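Local atomic coordinates of Serine/threonine-protein acetyltransferase HopZ1a (PDB entry 5KLP), a protein that transfers acetyl groups from acetyl-CoA to serine, threonine and lysine residues of proteins, impairing host microtubules and immunity, with inositol hexakisphosphate as cofactor. Residues R22-Q25 and K26-D29; V255-V258 and D259-K262; L267-A270 and Y271-K275; E292-L296 and V297-Q301; F321-S324 and I325-F328. The protein carries 10 engineered substitutions. All coordinates share one frame; numbering follows the deposited sequence.

In the fold
The five contacts follow one another along the chain. Contact 1 is a turn of helix 21-36, near the N-terminus; contact 2 lies in a loop that follows the edge strand 248-251 of the mixed sheet and the short helix 252-255. Contacts 3 and 4 belong to successive helices, 267-274 and 296-302, packed together with contact centres about 11 Å apart, and contact 5 starts helix 324-340. Contacts 1, 2 and 4 supply Arg22, Lys26, Lys262 and Arg299 to inositol hexakisphosphate, which Phe328 of contact 5 also touches. The cofactor thus ties together parts distant in sequence, while contacts 3 and 5 hold residues that bind CoA.

Contact 1 of 5, residues R22-Q25 and K26-D29; sequences RLQQ and KIND. With IHP (inositol hexakisphosphate), chain D.
Lys26 follows Arg22 by one turn of helix 21-36, and both side chains run out from the helix to the same phosphate of inositol hexakisphosphate. Lys26 leaves the backbone with CG anti to the carbonyl carbon, stays extended through CD and CE and bends only at its last torsion (chi4 -89°), which brings NZ within 2.7 Å of cofactor O44, with a weaker bond to O24. Arg22 arrives by a chain bent at its second and third torsions and gives the edge of its guanidinium to O34, the NH2 to O34 distance being 3.2 Å. Between the two residues the backbone bond from Lys26 N to Arg22 O is weak. Ile27 is buried: its N donates to Leu23 O at 2.9 Å, and the CG1 branch lies against that same carbonyl oxygen, while the side chain reaches over to helices 40-53 and 324-340. Asn28 N then bonds to Gln24 O at 2.8 Å. Asp29 repeats the helical pattern with N to Gln25 O at 2.9 Å, and its carboxylate stands steeply against the Gln25 amide, the planes 78° apart. Arg22 has a second partner through NH1, a salt bridge to Glu294. With two cationic ends from adjacent turns on one phosphate, and Glu294 steadying the arginine, the dense negative charge of the cofactor is probably partly neutralised here.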
# COMPACT_ATOMS: atom_id res chain seq x y z
N ARG A 22 -0.85 13.89 -18.31
CA ARG A 22 0.15 13.19 -17.49
C ARG A 22 0.06 11.68 -17.66
O ARG A 22 1.08 10.99 -17.76
CB ARG A 22 0.00 13.54 -16.02
CG ARG A 22 0.42 14.96 -15.66
CD ARG A 22 1.94 15.02 -15.50
NE ARG A 22 2.36 14.53 -14.18
CZ ARG A 22 2.13 15.15 -13.02
NH1 ARG A 22 1.49 16.31 -12.99
NH2 ARG A 22 2.56 14.60 -11.89
N LEU A 23 -1.16 11.18 -17.71
CA LEU A 23 -1.39 9.75 -17.89
C LEU A 23 -1.02 9.31 -19.30
O LEU A 23 -0.38 8.28 -19.47
CB LEU A 23 -2.86 9.42 -17.61
CG LEU A 23 -3.26 7.96 -17.37
CD1 LEU A 23 -2.40 7.29 -16.31
CD2 LEU A 23 -4.73 7.93 -16.97
N GLN A 24 -1.37 10.13 -20.29
CA GLN A 24 -1.07 9.83 -21.68
C GLN A 24 0.44 9.73 -21.91
O GLN A 24 0.91 8.93 -22.72
CB GLN A 24 -1.69 10.89 -22.61
CG GLN A 24 -1.49 10.63 -24.10
CD GLN A 24 -2.11 9.32 -24.56
OE1 GLN A 24 -1.41 8.40 -24.98
NE2 GLN A 24 -3.42 9.23 -24.49
N GLN A 25 1.20 10.55 -21.19
CA GLN A 25 2.65 10.52 -21.33
C GLN A 25 3.17 9.18 -20.77
O GLN A 25 4.10 8.58 -21.32
CB GLN A 25 3.27 11.70 -20.59
CG GLN A 25 4.75 11.96 -20.81
CD GLN A 25 5.12 12.17 -22.29
OE1 GLN A 25 4.36 12.78 -23.04
NE2 GLN A 25 6.33 11.78 -22.66
N LYS A 26 2.56 8.71 -19.69
CA LYS A 26 2.96 7.42 -19.15
C LYS A 26 2.55 6.29 -20.10
O LYS A 26 3.26 5.31 -20.24
CB LYS A 26 2.39 7.20 -17.76
CG LYS A 26 3.00 8.12 -16.71
CD LYS A 26 2.42 7.81 -15.34
CE LYS A 26 3.06 8.65 -14.24
NZ LYS A 26 4.27 8.04 -13.64
N ILE A 27 1.40 6.45 -20.76
CA ILE A 27 0.97 5.51 -21.79
C ILE A 27 1.98 5.49 -22.94
O ILE A 27 2.44 4.42 -23.37
CB ILE A 27 -0.44 5.87 -22.33
CG1 ILE A 27 -1.51 5.54 -21.28
CG2 ILE A 27 -0.73 5.14 -23.64
CD1 ILE A 27 -2.87 6.09 -21.61
N ASN A 28 2.32 6.67 -23.45
CA ASN A 28 3.26 6.76 -24.57
C ASN A 28 4.67 6.23 -24.24
O ASN A 28 5.35 5.66 -25.09
CB ASN A 28 3.35 8.21 -25.05
CG ASN A 28 2.03 8.70 -25.62
OD1 ASN A 28 1.18 7.89 -26.01
ND2 ASN A 28 1.86 10.01 -25.70
N ASP A 29 5.10 6.43 -23.00
CA ASP A 29 6.40 5.92 -22.57
C ASP A 29 6.41 4.39 -22.52
O ASP A 29 7.43 3.76 -22.81
CB ASP A 29 6.77 6.50 -21.20
CG ASP A 29 7.16 7.96 -21.28
OD1 ASP A 29 7.51 8.43 -22.38
OD2 ASP A 29 7.14 8.65 -20.23
C1 IHP D . 9.77 8.00 -9.69
C2 IHP D . 8.37 7.64 -9.01
C3 IHP D . 7.03 8.36 -9.38
C4 IHP D . 7.21 9.57 -10.41
C5 IHP D . 8.58 10.19 -10.55
C6 IHP D . 9.51 9.03 -10.86
O11 IHP D . 10.67 8.39 -8.82
P1 IHP D . 12.20 7.76 -8.46
O21 IHP D . 12.45 7.83 -6.96
O31 IHP D . 13.28 8.60 -9.16
O41 IHP D . 12.42 6.32 -8.89
O12 IHP D . 8.47 7.47 -7.64
P2 IHP D . 8.15 5.93 -7.03
O22 IHP D . 9.15 4.92 -7.64
O32 IHP D . 8.22 5.83 -5.51
O42 IHP D . 6.76 5.48 -7.53
O13 IHP D . 6.54 8.77 -8.27
P3 IHP D . 5.13 8.48 -7.39
O23 IHP D . 4.83 7.05 -6.94
O33 IHP D . 5.60 9.30 -6.19
O43 IHP D . 3.87 9.08 -8.02
O14 IHP D . 6.30 10.54 -10.21
P4 IHP D . 4.93 10.66 -11.08
O24 IHP D . 3.87 9.66 -10.60
O34 IHP D . 4.35 12.09 -11.04
O44 IHP D . 5.20 10.34 -12.56
O15 IHP D . 8.97 11.04 -9.58
P5 IHP D . 9.17 12.71 -9.82
O25 IHP D . 8.57 13.15 -11.15
O35 IHP D . 8.46 13.52 -8.70
O45 IHP D . 10.65 13.12 -9.83
O16 IHP D . 10.67 9.47 -11.36
P6 IHP D . 11.54 8.71 -12.51
O26 IHP D . 10.62 8.04 -13.53
O36 IHP D . 12.47 9.68 -13.25
O46 IHP D . 12.43 7.63 -11.88

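Contact 2 of 5, residues V255-V258 and D259-K262; sequences VLPV and DFYK. With IHP (inositol hexakisphosphate), chain D.
Leu256 and Pro257 pack against Phe260 in the dense half of this turn. The methyl CD1 of Leu256 sits over one face of the phenyl ring, 4.2 Å from its centroid and displaced toward the rim, a CH-pi contact in which the two side chains cross at about a right angle. Pro257 instead lies alongside the ring, its CD 3.6 Å from Phe260 CE1, and its carbonyl oxygen meets the ring edge. Tyr196 adds an edge-to-face partner from helix 189-202. The backbone here makes a short 3-10 turn: Phe260 N donates to Pro257 O at 3.1 Å, almost straight at 173°, and Tyr261 N to Val258 O at 2.8 Å, each donor standing above the carbonyl plane. Tyr261 directs its hydroxyl to Thr180 O. Val258 and Asp259 form the looser, partly exposed side. Asp259 merely brushes Pro257, with OD1 3.4 Å from CB, and its OD2 is bonded to Asn203, whereas Val258 CG2 packs on Leu296. Lys262, by contrast, is buried; a bend at its third torsion (chi3 74°) carries NZ to inositol hexakisphosphate O33 at 2.7 Å, and Val285 O takes a second bond. This lysine is a known site of autoacetylation, unmodified in this structure.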
# COMPACT_ATOMS: atom_id res chain seq x y z
N VAL A 255 -0.20 9.68 10.71
CA VAL A 255 1.09 9.10 11.08
C VAL A 255 2.05 8.82 9.91
O VAL A 255 3.20 8.47 10.14
CB VAL A 255 0.89 7.77 11.84
CG1 VAL A 255 0.14 8.02 13.15
CG2 VAL A 255 0.15 6.76 10.99
N LEU A 256 1.57 8.95 8.68
CA LEU A 256 2.39 8.69 7.50
C LEU A 256 2.59 9.97 6.70
O LEU A 256 1.78 10.88 6.79
CB LEU A 256 1.72 7.63 6.62
CG LEU A 256 1.49 6.25 7.23
CD1 LEU A 256 0.76 5.34 6.22
CD2 LEU A 256 2.80 5.63 7.67
N PRO A 257 3.67 10.04 5.91
CA PRO A 257 3.92 11.21 5.05
C PRO A 257 2.94 11.30 3.88
O PRO A 257 2.29 10.32 3.54
CB PRO A 257 5.34 10.97 4.52
CG PRO A 257 5.88 9.83 5.28
CD PRO A 257 4.74 9.04 5.80
N VAL A 258 2.87 12.48 3.27
CA VAL A 258 1.92 12.74 2.18
C VAL A 258 2.14 11.78 0.99
O VAL A 258 1.22 11.53 0.20
CB VAL A 258 2.03 14.21 1.71
CG1 VAL A 258 3.40 14.50 1.08
CG2 VAL A 258 0.88 14.56 0.76
N ASP A 259 3.35 11.22 0.90
CA ASP A 259 3.69 10.20 -0.10
C ASP A 259 2.59 9.19 -0.27
O ASP A 259 2.30 8.74 -1.39
CB ASP A 259 4.95 9.45 0.33
CG ASP A 259 6.16 10.35 0.48
OD1 ASP A 259 6.06 11.37 1.21
OD2 ASP A 259 7.21 9.99 -0.08
N PHE A 260 1.97 8.81 0.84
CA PHE A 260 1.01 7.70 0.84
C PHE A 260 -0.35 8.10 0.30
O PHE A 260 -1.25 7.27 0.20
CB PHE A 260 0.92 7.11 2.26
CG PHE A 260 2.15 6.34 2.64
CD1 PHE A 260 3.29 7.00 3.10
CD2 PHE A 260 2.21 4.95 2.47
CE1 PHE A 260 4.45 6.29 3.42
CE2 PHE A 260 3.35 4.23 2.78
CZ PHE A 260 4.48 4.91 3.26
N TYR A 261 -0.50 9.36 -0.10
CA TYR A 261 -1.78 9.82 -0.63
C TYR A 261 -1.70 10.30 -2.07
O TYR A 261 -2.70 10.71 -2.65
CB TYR A 261 -2.38 10.91 0.28
CG TYR A 261 -2.97 10.29 1.53
CD1 TYR A 261 -4.25 9.76 1.50
CD2 TYR A 261 -2.22 10.15 2.69
CE1 TYR A 261 -4.79 9.14 2.61
CE2 TYR A 261 -2.75 9.53 3.82
CZ TYR A 261 -4.04 9.04 3.77
OH TYR A 261 -4.58 8.41 4.87
N LYS A 262 -0.51 10.22 -2.66
CA LYS A 262 -0.30 10.67 -4.03
C LYS A 262 -1.18 9.95 -5.07
O LYS A 262 -1.53 10.53 -6.11
CB LYS A 262 1.18 10.51 -4.41
CG LYS A 262 2.11 11.50 -3.76
CD LYS A 262 3.53 11.37 -4.29
CE LYS A 262 3.65 11.93 -5.72
NZ LYS A 262 5.08 11.95 -6.19
C1 IHP D . 9.77 8.00 -9.69
C2 IHP D . 8.37 7.64 -9.01
C3 IHP D . 7.03 8.36 -9.38
C4 IHP D . 7.21 9.57 -10.41
C5 IHP D . 8.58 10.19 -10.55
C6 IHP D . 9.51 9.03 -10.86
O11 IHP D . 10.67 8.39 -8.82
P1 IHP D . 12.20 7.76 -8.46
O21 IHP D . 12.45 7.83 -6.96
O31 IHP D . 13.28 8.60 -9.16
O41 IHP D . 12.42 6.32 -8.89
O12 IHP D . 8.47 7.47 -7.64
P2 IHP D . 8.15 5.93 -7.03
O22 IHP D . 9.15 4.92 -7.64
O32 IHP D . 8.22 5.83 -5.51
O42 IHP D . 6.76 5.48 -7.53
O13 IHP D . 6.54 8.77 -8.27
P3 IHP D . 5.13 8.48 -7.39
O23 IHP D . 4.83 7.05 -6.94
O33 IHP D . 5.60 9.30 -6.19
O43 IHP D . 3.87 9.08 -8.02
O14 IHP D . 6.30 10.54 -10.21
P4 IHP D . 4.93 10.66 -11.08
O24 IHP D . 3.87 9.66 -10.60
O34 IHP D . 4.35 12.09 -11.04
O44 IHP D . 5.20 10.34 -12.56
O15 IHP D . 8.97 11.04 -9.58
P5 IHP D . 9.17 12.71 -9.82
O25 IHP D . 8.57 13.15 -11.15
O35 IHP D . 8.46 13.52 -8.70
O45 IHP D . 10.65 13.12 -9.83
O16 IHP D . 10.67 9.47 -11.36
P6 IHP D . 11.54 8.71 -12.51
O26 IHP D . 10.62 8.04 -13.53
O36 IHP D . 12.47 9.68 -13.25
O46 IHP D . 12.43 7.63 -11.88

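Contact 3 of 5, residues L267-A270 and Y271-K275. Engineered in segment 271-275: Tyr271 (natural residue Lys), Tyr272 (natural residue Gln).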
# COMPACT_ATOMS: atom_id res chain seq x y z
N LEU A 267 -10.73 13.08 -5.37
CA LEU A 267 -10.43 14.51 -5.40
C LEU A 267 -10.84 15.20 -4.09
O LEU A 267 -10.12 16.05 -3.57
CB LEU A 267 -11.15 15.16 -6.59
CG LEU A 267 -11.27 16.68 -6.56
CD1 LEU A 267 -9.89 17.34 -6.57
CD2 LEU A 267 -12.13 17.17 -7.72
N THR A 268 -11.99 14.84 -3.54
CA THR A 268 -12.45 15.54 -2.35
C THR A 268 -11.61 15.15 -1.13
O THR A 268 -11.34 15.99 -0.27
CB THR A 268 -13.94 15.27 -2.08
OG1 THR A 268 -14.20 13.87 -2.04
CG2 THR A 268 -14.77 15.91 -3.18
N GLN A 269 -11.18 13.90 -1.05
CA GLN A 269 -10.28 13.49 0.02
C GLN A 269 -9.03 14.38 0.03
O GLN A 269 -8.65 14.93 1.07
CB GLN A 269 -9.88 12.02 -0.14
CG GLN A 269 -8.93 11.49 0.92
CD GLN A 269 -8.52 10.07 0.61
OE1 GLN A 269 -7.84 9.82 -0.40
NE2 GLN A 269 -8.95 9.13 1.44
N ALA A 270 -8.43 14.54 -1.14
CA ALA A 270 -7.25 15.39 -1.30
C ALA A 270 -7.52 16.79 -0.80
O ALA A 270 -6.69 17.37 -0.11
CB ALA A 270 -6.80 15.42 -2.76
N TYR A 271 -8.69 17.33 -1.15
CA TYR A 271 -9.07 18.65 -0.69
C TYR A 271 -9.10 18.73 0.84
O TYR A 271 -8.50 19.63 1.42
CB TYR A 271 -10.43 19.05 -1.29
CG TYR A 271 -11.02 20.30 -0.68
CD1 TYR A 271 -10.63 21.56 -1.11
CD2 TYR A 271 -11.97 20.22 0.33
CE1 TYR A 271 -11.16 22.70 -0.55
CE2 TYR A 271 -12.51 21.36 0.90
CZ TYR A 271 -12.09 22.60 0.45
OH TYR A 271 -12.61 23.74 1.00
N TYR A 272 -9.78 17.78 1.49
CA TYR A 272 -9.88 17.82 2.95
C TYR A 272 -8.56 17.53 3.66
O TYR A 272 -8.28 18.08 4.73
CB TYR A 272 -10.97 16.85 3.44
CG TYR A 272 -12.35 17.27 2.96
CD1 TYR A 272 -12.92 18.45 3.40
CD2 TYR A 272 -13.06 16.50 2.05
CE1 TYR A 272 -14.16 18.86 2.94
CE2 TYR A 272 -14.30 16.90 1.59
CZ TYR A 272 -14.85 18.08 2.04
OH TYR A 272 -16.08 18.49 1.60
N LEU A 273 -7.73 16.67 3.08
CA LEU A 273 -6.43 16.39 3.67
C LEU A 273 -5.57 17.65 3.71
O LEU A 273 -4.89 17.92 4.71
CB LEU A 273 -5.72 15.28 2.88
CG LEU A 273 -6.34 13.90 3.09
CD1 LEU A 273 -5.58 12.85 2.31
CD2 LEU A 273 -6.34 13.57 4.56
N MSE A 274 -5.61 18.44 2.64
CA MSE A 274 -4.86 19.70 2.58
C MSE A 274 -5.38 20.77 3.53
O MSE A 274 -4.71 21.77 3.77
CB MSE A 274 -4.86 20.26 1.17
CG MSE A 274 -4.02 19.46 0.19
SE MSE A 274 -3.66 20.53 -1.41
CE MSE A 274 -2.44 21.85 -0.62
N LYS A 275 -6.58 20.56 4.06
CA LYS A 275 -7.20 21.52 4.97
C LYS A 275 -6.80 21.26 6.41
O LYS A 275 -7.07 22.07 7.29
CB LYS A 275 -8.73 21.45 4.83
CG LYS A 275 -9.26 22.06 3.55
CD LYS A 275 -10.71 22.53 3.69
CE LYS A 275 -11.08 22.92 5.11
NZ LYS A 275 -12.51 23.31 5.21
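Gln269 and Leu273, one helical turn apart, lie side by side and point the same way, with Gln269 CG 3.9 Å from Leu273 CD1. The extended chain of Gln269 (chi1 180°) lays its aliphatic part along the leucine, and NE2 goes on to bond with Gln181 O. Leu273, with CG swung to the side of its own N (chi1 -71°), leans back over the first segment and is covered beyond it by Tyr261 and Met281. On a more exposed flank, the engineered Tyr272 comes back beside Thr268, with its CD2 2.9 Å from Thr268 O and its CE2 near Thr268 CB. Tyr271, also engineered, has Thr268 O at its ring edge, and its CD2 stands 3.6 Å above the plane of the Tyr272 ring, displaced to the rim. Ala270 and the selenomethionine Met274 lie on the side that meets Val297 of helix 296-302. Under these side chains runs an unbroken series of backbone bonds, each from an N-H to the carbonyl four residues earlier, from Tyr271 through Met274; that from Leu273 N to Gln269 O measures 2.8 Å. The segments make up a short alpha-helix with one buried side, at Ala270 and Leu273, and an exposed one, and its first turn carries the CoA-binding residues Leu267 and Thr268.

Contact 4 of 5, residues E292-L296 and V297-Q301. With IHP (inositol hexakisphosphate), chain D.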
# COMPACT_ATOMS: atom_id res chain seq x y z
N GLU A 292 7.94 23.45 -11.74
CA GLU A 292 6.78 23.89 -10.97
C GLU A 292 6.37 22.83 -9.94
O GLU A 292 6.19 21.65 -10.26
CB GLU A 292 5.62 24.24 -11.92
CG GLU A 292 4.21 23.89 -11.40
CD GLU A 292 3.08 24.55 -12.20
OE1 GLU A 292 3.35 25.53 -12.92
OE2 GLU A 292 1.92 24.10 -12.08
N ALA A 293 6.22 23.28 -8.70
CA ALA A 293 5.77 22.42 -7.62
C ALA A 293 4.34 21.96 -7.83
O ALA A 293 3.55 22.60 -8.52
CB ALA A 293 5.90 23.12 -6.28
N GLU A 294 4.01 20.84 -7.21
CA GLU A 294 2.70 20.23 -7.35
C GLU A 294 2.26 19.74 -5.98
O GLU A 294 3.02 19.05 -5.29
CB GLU A 294 2.75 19.09 -8.37
CG GLU A 294 1.47 18.34 -8.58
CD GLU A 294 1.53 17.39 -9.77
OE1 GLU A 294 2.37 16.46 -9.78
OE2 GLU A 294 0.72 17.58 -10.70
N ASN A 295 1.06 20.13 -5.55
CA ASN A 295 0.52 19.61 -4.30
C ASN A 295 -0.48 18.50 -4.58
O ASN A 295 -0.78 18.19 -5.73
CB ASN A 295 -0.10 20.74 -3.45
CG ASN A 295 -1.29 21.42 -4.11
OD1 ASN A 295 -2.11 20.78 -4.78
ND2 ASN A 295 -1.39 22.73 -3.91
N LEU A 296 -1.02 17.93 -3.51
CA LEU A 296 -1.91 16.78 -3.61
C LEU A 296 -3.15 17.04 -4.47
O LEU A 296 -3.53 16.20 -5.28
CB LEU A 296 -2.32 16.36 -2.20
CG LEU A 296 -2.57 14.90 -1.87
CD1 LEU A 296 -1.45 14.00 -2.39
CD2 LEU A 296 -2.72 14.78 -0.35
N VAL A 297 -3.79 18.19 -4.30
CA VAL A 297 -4.96 18.48 -5.12
C VAL A 297 -4.59 18.67 -6.60
O VAL A 297 -5.27 18.18 -7.49
CB VAL A 297 -5.72 19.70 -4.60
CG1 VAL A 297 -6.69 20.20 -5.64
CG2 VAL A 297 -6.45 19.33 -3.29
N GLN A 298 -3.48 19.36 -6.86
CA GLN A 298 -3.06 19.58 -8.24
C GLN A 298 -2.71 18.27 -8.91
O GLN A 298 -3.02 18.06 -10.09
CB GLN A 298 -1.86 20.53 -8.29
CG GLN A 298 -2.21 21.97 -7.89
CD GLN A 298 -0.98 22.81 -7.66
OE1 GLN A 298 0.05 22.32 -7.20
NE2 GLN A 298 -1.07 24.09 -8.01
N ARG A 299 -2.07 17.37 -8.17
CA ARG A 299 -1.73 16.07 -8.71
C ARG A 299 -2.99 15.30 -9.07
O ARG A 299 -3.11 14.77 -10.19
CB ARG A 299 -0.88 15.26 -7.73
CG ARG A 299 -0.57 13.90 -8.31
CD ARG A 299 0.23 12.99 -7.40
NE ARG A 299 0.38 11.72 -8.10
CZ ARG A 299 1.36 11.45 -8.97
NH1 ARG A 299 2.31 12.33 -9.22
NH2 ARG A 299 1.38 10.27 -9.59
N ASN A 300 -3.94 15.27 -8.14
CA ASN A 300 -5.20 14.57 -8.34
C ASN A 300 -5.90 15.06 -9.60
O ASN A 300 -6.37 14.25 -10.41
CB ASN A 300 -6.12 14.74 -7.13
CG ASN A 300 -7.34 13.84 -7.20
OD1 ASN A 300 -8.28 14.11 -7.94
ND2 ASN A 300 -7.33 12.76 -6.42
N GLN A 301 -5.95 16.37 -9.77
CA GLN A 301 -6.57 16.95 -10.97
C GLN A 301 -5.80 16.63 -12.25
O GLN A 301 -6.40 16.48 -13.31
CB GLN A 301 -6.74 18.46 -10.82
CG GLN A 301 -7.89 18.83 -9.88
CD GLN A 301 -9.26 18.64 -10.51
OE1 GLN A 301 -9.39 18.12 -11.62
NE2 GLN A 301 -10.30 19.06 -9.80
C1 IHP D . 9.77 8.00 -9.69
C2 IHP D . 8.37 7.64 -9.01
C3 IHP D . 7.03 8.36 -9.38
C4 IHP D . 7.21 9.57 -10.41
C5 IHP D . 8.58 10.19 -10.55
C6 IHP D . 9.51 9.03 -10.86
O11 IHP D . 10.67 8.39 -8.82
P1 IHP D . 12.20 7.76 -8.46
O21 IHP D . 12.45 7.83 -6.96
O31 IHP D . 13.28 8.60 -9.16
O41 IHP D . 12.42 6.32 -8.89
O12 IHP D . 8.47 7.47 -7.64
P2 IHP D . 8.15 5.93 -7.03
O22 IHP D . 9.15 4.92 -7.64
O32 IHP D . 8.22 5.83 -5.51
O42 IHP D . 6.76 5.48 -7.53
O13 IHP D . 6.54 8.77 -8.27
P3 IHP D . 5.13 8.48 -7.39
O23 IHP D . 4.83 7.05 -6.94
O33 IHP D . 5.60 9.30 -6.19
O43 IHP D . 3.87 9.08 -8.02
O14 IHP D . 6.30 10.54 -10.21
P4 IHP D . 4.93 10.66 -11.08
O24 IHP D . 3.87 9.66 -10.60
O34 IHP D . 4.35 12.09 -11.04
O44 IHP D . 5.20 10.34 -12.56
O15 IHP D . 8.97 11.04 -9.58
P5 IHP D . 9.17 12.71 -9.82
O25 IHP D . 8.57 13.15 -11.15
O35 IHP D . 8.46 13.52 -8.70
O45 IHP D . 10.65 13.12 -9.83
O16 IHP D . 10.67 9.47 -11.36
P6 IHP D . 11.54 8.71 -12.51
O26 IHP D . 10.62 8.04 -13.53
O36 IHP D . 12.47 9.68 -13.25
O46 IHP D . 12.43 7.63 -11.88
O HOH W 1 3.31 14.64 -7.76
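A capping box opens helix 296-302, the helix that supplies Arg299 to the inositol hexakisphosphate pocket. Asn295, at the N-cap, accepts from Gln298 N through OD1 at 2.9 Å, nearly in line with the side-chain carbonyl. Gln298 answers with OE1, which takes Asn295 N at 2.9 Å in the plane of the amide and on a lone pair. Asn295 reaches this position because CG sits between its own N and carbonyl carbon (chi1 63°), which brings OD1 to the N-H groups of the first turn; the two amides end up stacked, their planes 27° apart. The first helical bonds follow directly, Arg299 N to Asn295 O at 2.9 Å and Asn300 N to Leu296 O at 3.0 Å. Arg299 stretches out fully from CG to NE and spreads its guanidinium across two oxygens of one phosphate: NH1 donates to O34 at 2.7 Å, close to straight, and NH2 to O24 at 2.8 Å. Glu294 lies against the base of this arginine, yet its OE1 is too far from NH1 for a salt bridge. A water joins them instead, donating to Glu294 OE1 and accepting from Arg299 NH1 at 2.9 Å. The guanidinium is further steadied by Ser324 OG at NH2 and by a weak bond from NE to Lys262 O. Val297 and Asn300 face helix 267-274, Leu296 packs on the loop residue Tyr261, and Glu294, through its salt bridge with Arg22, places the segment beside helix 21-36.

Contact 5 of 5, residues F321-S324 and I325-F328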
# COMPACT_ATOMS: atom_id res chain seq x y z
N PHE A 321 -12.58 10.64 -11.08
CA PHE A 321 -11.60 10.16 -10.12
C PHE A 321 -10.19 10.29 -10.68
O PHE A 321 -10.01 10.44 -11.89
CB PHE A 321 -11.88 8.71 -9.73
CG PHE A 321 -11.69 7.75 -10.86
CD1 PHE A 321 -12.68 7.57 -11.82
CD2 PHE A 321 -10.51 7.03 -10.98
CE1 PHE A 321 -12.49 6.68 -12.87
CE2 PHE A 321 -10.31 6.15 -12.02
CZ PHE A 321 -11.30 5.97 -12.97
N SER A 322 -9.19 10.24 -9.81
CA SER A 322 -7.80 10.26 -10.24
C SER A 322 -7.36 8.86 -10.66
O SER A 322 -7.49 7.90 -9.89
CB SER A 322 -6.89 10.78 -9.13
OG SER A 322 -5.53 10.50 -9.44
N ALA A 323 -6.83 8.73 -11.88
CA ALA A 323 -6.30 7.45 -12.34
C ALA A 323 -4.79 7.38 -12.11
O ALA A 323 -4.10 6.61 -12.77
CB ALA A 323 -6.62 7.23 -13.81
N SER A 324 -4.30 8.15 -11.15
CA SER A 324 -2.88 8.14 -10.81
C SER A 324 -2.29 6.74 -10.55
O SER A 324 -1.17 6.45 -10.97
CB SER A 324 -2.63 9.04 -9.59
OG SER A 324 -1.26 9.08 -9.24
N ILE A 325 -3.04 5.87 -9.85
CA ILE A 325 -2.52 4.54 -9.51
C ILE A 325 -2.35 3.70 -10.78
O ILE A 325 -1.46 2.85 -10.86
CB ILE A 325 -3.43 3.80 -8.50
CG1 ILE A 325 -2.69 2.59 -7.91
CG2 ILE A 325 -4.75 3.35 -9.15
CD1 ILE A 325 -1.42 2.93 -7.15
N ASP A 326 -3.18 3.96 -11.78
CA ASP A 326 -3.08 3.26 -13.06
C ASP A 326 -1.83 3.73 -13.79
O ASP A 326 -1.19 2.97 -14.53
CB ASP A 326 -4.36 3.50 -13.87
CG ASP A 326 -5.61 3.04 -13.11
OD1 ASP A 326 -5.66 1.88 -12.63
OD2 ASP A 326 -6.52 3.87 -12.92
N GLY A 327 -1.45 4.98 -13.55
CA GLY A 327 -0.19 5.51 -14.05
C GLY A 327 1.00 4.84 -13.37
O GLY A 327 2.00 4.54 -14.02
N PHE A 328 0.89 4.61 -12.07
CA PHE A 328 1.94 3.91 -11.35
C PHE A 328 2.15 2.49 -11.93
O PHE A 328 3.28 2.04 -12.06
CB PHE A 328 1.62 3.84 -9.84
CG PHE A 328 2.61 3.03 -9.05
CD1 PHE A 328 3.90 3.49 -8.84
CD2 PHE A 328 2.27 1.78 -8.56
CE1 PHE A 328 4.83 2.73 -8.14
CE2 PHE A 328 3.18 1.01 -7.87
CZ PHE A 328 4.47 1.48 -7.65
O HOH W 2 -5.42 6.64 -8.47
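Ala323 O receives Gly327 N at 3.2 Å and, more weakly and at a poorer angle, Asp326 N, and these bonds start helix 324-340 with Ala323 at the N-cap. One step on, Phe328 N donates to Ser324 O at 3.0 Å. Asp326 turns its carboxylate back beside the cap, with OD2 3.5 Å from Ala323 CB, and OD1 forms salt bridges with Arg329 and Arg51. Ser322 braces the backbone entering the helix: its OG accepts from Ser324 N at 3.2 Å, an ST turn, while its carbonyl oxygen takes a water at 2.8 Å that in turn accepts from Ile325 N at 2.9 Å. That water therefore satisfies an N-H of the first helical turn. Ser324, whose OG stands opposite its N (chi1 -179°), places its buried hydroxyl at ND1 of His263, a residue of the inositol hexakisphosphate site. Further out, Ile325 and Phe328 pack on helix 189-202, and the phenyl ring of Phe328 also touches the cofactor. Ser322 and Phe321 belong to the strand that pairs with 304-305. The result is a strand-to-helix junction with an ST turn and a water at the first turn of the helix, placed between the CoA site, which includes Phe321, and the cofactor pocket.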